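Local atomic coordinates of hydrogenase expression/formation protein HypE (Desulfovibrio vulgaris subsp. vulgaris, PDB entry 2Z1T), a protein that binds ATP and magnesium and probably takes part in the maturation of hydrogenases. Residues Asp61-Pro66 / Asp139-Asn144. Residues are numbered along the deposited sequence; the frame is centred on the assembly and turned at random.
Sequences DPIFFP and DKMFIN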
ATOM      1  N   ASP A  61       6.014  15.080   9.565  1.00 61.23           N
ATOM      2  CA  ASP A  61       7.129  16.014   9.508  1.00 61.69           C
ATOM      3  C   ASP A  61       7.249  16.718  10.857  1.00 61.75           C
ATOM      4  O   ASP A  61       6.318  17.421  11.261  1.00 61.93           O
ATOM      5  CB  ASP A  61       6.879  17.037   8.408  1.00 61.96           C
ATOM      6  CG  ASP A  61       7.976  18.056   8.309  1.00 63.47           C
ATOM      7  OD1 ASP A  61       7.663  19.264   8.202  1.00 65.76           O
ATOM      8  OD2 ASP A  61       9.156  17.650   8.341  1.00 65.09           O
ATOM      9  N   PRO A  62       8.385  16.544  11.565  1.00 61.76           N
ATOM     10  CA  PRO A  62       9.615  15.862  11.173  1.00 61.88           C
ATOM     11  C   PRO A  62       9.521  14.334  11.267  1.00 62.17           C
ATOM     12  O   PRO A  62       8.460  13.778  11.575  1.00 61.78           O
ATOM     13  CB  PRO A  62      10.627  16.385  12.188  1.00 61.57           C
ATOM     14  CG  PRO A  62       9.830  16.540  13.409  1.00 61.60           C
ATOM     15  CD  PRO A  62       8.480  17.036  12.950  1.00 61.60           C
ATOM     16  N   ILE A  63      10.647  13.682  11.008  1.00 62.52           N
ATOM     17  CA  ILE A  63      10.689  12.249  10.785  1.00 62.78           C
ATOM     18  C   ILE A  63      11.076  11.524  12.066  1.00 62.84           C
ATOM     19  O   ILE A  63      10.585  10.429  12.329  1.00 62.84           O
ATOM     20  CB  ILE A  63      11.577  11.937   9.546  1.00 63.00           C
ATOM     21  CG1 ILE A  63      10.766  12.248   8.289  1.00 63.56           C
ATOM     22  CG2 ILE A  63      12.109  10.482   9.521  1.00 62.96           C
ATOM     23  CD1 ILE A  63      11.572  12.325   7.030  1.00 66.11           C
ATOM     24  N   PHE A  64      11.921  12.153  12.878  1.00 63.05           N
ATOM     25  CA  PHE A  64      12.186  11.652  14.225  1.00 63.19           C
ATOM     26  C   PHE A  64      11.665  12.630  15.255  1.00 62.91           C
ATOM     27  O   PHE A  64      11.863  13.837  15.125  1.00 63.18           O
ATOM     28  CB  PHE A  64      13.677  11.385  14.449  1.00 63.49           C
ATOM     29  CG  PHE A  64      14.247  10.341  13.537  1.00 64.18           C
ATOM     30  CD1 PHE A  64      14.087   8.990  13.823  1.00 64.47           C
ATOM     31  CD2 PHE A  64      14.934  10.712  12.385  1.00 64.83           C
ATOM     32  CE1 PHE A  64      14.609   8.021  12.979  1.00 64.73           C
ATOM     33  CE2 PHE A  64      15.462   9.750  11.537  1.00 65.29           C
ATOM     34  CZ  PHE A  64      15.296   8.399  11.834  1.00 64.79           C
ATOM     35  N   PHE A  65      10.997  12.096  16.273  1.00 62.37           N
ATOM     36  CA  PHE A  65      10.397  12.895  17.331  1.00 62.21           C
ATOM     37  C   PHE A  65      10.414  12.085  18.619  1.00 61.92           C
ATOM     38  O   PHE A  65      10.597  10.870  18.570  1.00 62.33           O
ATOM     39  CB  PHE A  65       8.967  13.293  16.962  1.00 61.89           C
ATOM     40  CG  PHE A  65       8.171  12.183  16.333  1.00 63.38           C
ATOM     41  CD1 PHE A  65       7.447  11.286  17.125  1.00 63.79           C
ATOM     42  CD2 PHE A  65       8.143  12.026  14.939  1.00 62.69           C
ATOM     43  CE1 PHE A  65       6.709  10.248  16.538  1.00 63.23           C
ATOM     44  CE2 PHE A  65       7.412  11.008  14.359  1.00 62.65           C
ATOM     45  CZ  PHE A  65       6.693  10.113  15.167  1.00 62.72           C
ATOM     46  N   PRO A  66      10.233  12.744  19.774  1.00 61.41           N
ATOM     47  CA  PRO A  66      10.186  12.001  21.023  1.00 61.28           C
ATOM     48  C   PRO A  66       9.099  10.946  21.000  1.00 60.98           C
ATOM     49  O   PRO A  66       7.938  11.269  20.739  1.00 60.97           O
ATOM     50  CB  PRO A  66       9.833  13.076  22.056  1.00 61.37           C
ATOM     51  CG  PRO A  66      10.309  14.338  21.460  1.00 61.50           C
ATOM     52  CD  PRO A  66      10.078  14.191  19.994  1.00 61.30           C
ATOM     53  N   ASP A 139       9.761  15.251  -0.118  1.00 65.60           N
ATOM     54  CA  ASP A 139      10.450  15.760   1.079  1.00 64.62           C
ATOM     55  C   ASP A 139      11.032  14.648   1.950  1.00 64.09           C
ATOM     56  O   ASP A 139      10.406  14.181   2.901  1.00 63.45           O
ATOM     57  CB  ASP A 139       9.531  16.685   1.889  1.00 64.73           C
ATOM     58  CG  ASP A 139      10.225  17.318   3.107  1.00 65.04           C
ATOM     59  OD1 ASP A 139      11.478  17.379   3.189  1.00 65.28           O
ATOM     60  OD2 ASP A 139       9.491  17.772   4.000  1.00 65.09           O
ATOM     61  N   LYS A 140      12.253  14.251   1.601  1.00 63.86           N
ATOM     62  CA  LYS A 140      13.054  13.263   2.335  1.00 63.77           C
ATOM     63  C   LYS A 140      12.574  11.817   2.127  1.00 63.16           C
ATOM     64  O   LYS A 140      13.306  11.022   1.523  1.00 62.98           O
ATOM     65  CB  LYS A 140      13.243  13.646   3.823  1.00 63.90           C
ATOM     66  CG  LYS A 140      13.515  15.160   4.061  1.00 64.56           C
ATOM     67  CD  LYS A 140      14.385  15.476   5.294  1.00 64.80           C
ATOM     68  CE  LYS A 140      13.672  15.250   6.643  1.00 66.50           C
ATOM     69  NZ  LYS A 140      12.591  16.239   6.947  1.00 66.63           N
ATOM     70  N   MET A 141      11.365  11.489   2.610  1.00 62.43           N
ATOM     71  CA  MET A 141      10.723  10.169   2.389  1.00 61.61           C
ATOM     72  C   MET A 141       9.234  10.122   2.793  1.00 60.67           C
ATOM     73  O   MET A 141       8.776  10.935   3.592  1.00 60.58           O
ATOM     74  CB  MET A 141      11.467   9.040   3.110  1.00 61.27           C
ATOM     75  CG  MET A 141      11.098   8.887   4.574  1.00 61.65           C
ATOM     76  SD  MET A 141      12.207   7.742   5.424  1.00 63.19           S
ATOM     77  CE  MET A 141      11.399   6.197   5.092  1.00 63.06           C
ATOM     78  N   PHE A 142       8.499   9.163   2.216  1.00 59.12           N
ATOM     79  CA  PHE A 142       7.128   8.858   2.578  1.00 57.32           C
ATOM     80  C   PHE A 142       6.992   7.351   2.567  1.00 57.03           C
ATOM     81  O   PHE A 142       7.701   6.675   1.829  1.00 57.49           O
ATOM     82  CB  PHE A 142       6.159   9.397   1.541  1.00 56.92           C
ATOM     83  CG  PHE A 142       6.142  10.887   1.412  1.00 55.94           C
ATOM     84  CD1 PHE A 142       5.909  11.469   0.176  1.00 55.10           C
ATOM     85  CD2 PHE A 142       6.327  11.708   2.510  1.00 55.65           C
ATOM     86  CE1 PHE A 142       5.877  12.835   0.033  1.00 55.22           C
ATOM     87  CE2 PHE A 142       6.295  13.079   2.376  1.00 55.46           C
ATOM     88  CZ  PHE A 142       6.063  13.644   1.136  1.00 55.48           C
ATOM     89  N   ILE A 143       6.064   6.811   3.348  1.00 56.20           N
ATOM     90  CA  ILE A 143       5.900   5.362   3.428  1.00 55.13           C
ATOM     91  C   ILE A 143       4.427   5.015   3.370  1.00 54.49           C
ATOM     92  O   ILE A 143       3.624   5.594   4.085  1.00 54.32           O
ATOM     93  CB  ILE A 143       6.487   4.801   4.753  1.00 55.13           C
ATOM     94  CG1 ILE A 143       8.008   4.974   4.794  1.00 55.05           C
ATOM     95  CG2 ILE A 143       6.129   3.323   4.940  1.00 54.13           C
ATOM     96  CD1 ILE A 143       8.623   4.621   6.140  1.00 55.61           C
ATOM     97  N   ASN A 144       4.060   4.087   2.509  1.00 53.21           N
ATOM     98  CA  ASN A 144       2.744   3.502   2.608  1.00 52.88           C
ATOM     99  C   ASN A 144       2.933   2.101   3.166  1.00 52.55           C
ATOM    100  O   ASN A 144       3.910   1.434   2.845  1.00 52.41           O
ATOM    101  CB  ASN A 144       2.037   3.455   1.252  1.00 52.19           C
ATOM    102  CG  ASN A 144       0.757   2.656   1.302  1.00 53.41           C
ATOM    103  OD1 ASN A 144       0.768   1.427   1.138  1.00 53.36           O
ATOM    104  ND2 ASN A 144      -0.370   3.342   1.567  1.00 54.11           N
TER
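Ile63 reaches across to the aliphatic chain of Lys140 with its terminal methyl, and these are the two residues with the most surface buried by the contact. Ile63 CD1 lies 3.6 Å from Lys140 CE and 3.8 Å from Lys140 CB, touching the lysine chain near both ends as the two side chains run past each other in opposite directions. Bends at chi3 (-72°) and chi4 (-70°) shape the lysine around that methyl. A long, unbranched lysine suits this partly exposed place, since its methylenes can lie against an apolar neighbour while the ammonium group meets a carboxylate. That partner is Asp61, whose side chain crosses the lysine at about a right angle; Asp61 OD2 stands 4.0 Å from Lys140 NZ, a long salt bridge. Ile63 CD1 also comes within 4.3 Å of Met141 CG, an apolar contact between two buried residues.

Both segments belong to the PurM-like N-terminal domain. Met141 begins strand 141-151, an inner strand of its four-stranded mixed sheet, whereas residues 61-63 lie in the loop that follows strand 50-58, one of the two outer strands of that sheet within the chain. A cis peptide bond before Pro62 turns the chain between Asp61 and Ile63. Helices 70-83 and 104-121 add Ile70 against Ile63 and Val110 against Met141, so the apolar packing continues onto both helices; a branched isoleucine and a flexible methionine suit such a buried setting.

Asp139 brings its OD2 within 4.4 Å of Asp61 OD2. The ammonium group of Lys140 probably eases this meeting of like charges, as does Arg341, whose NH1 forms a salt bridge with Asp139 OD2.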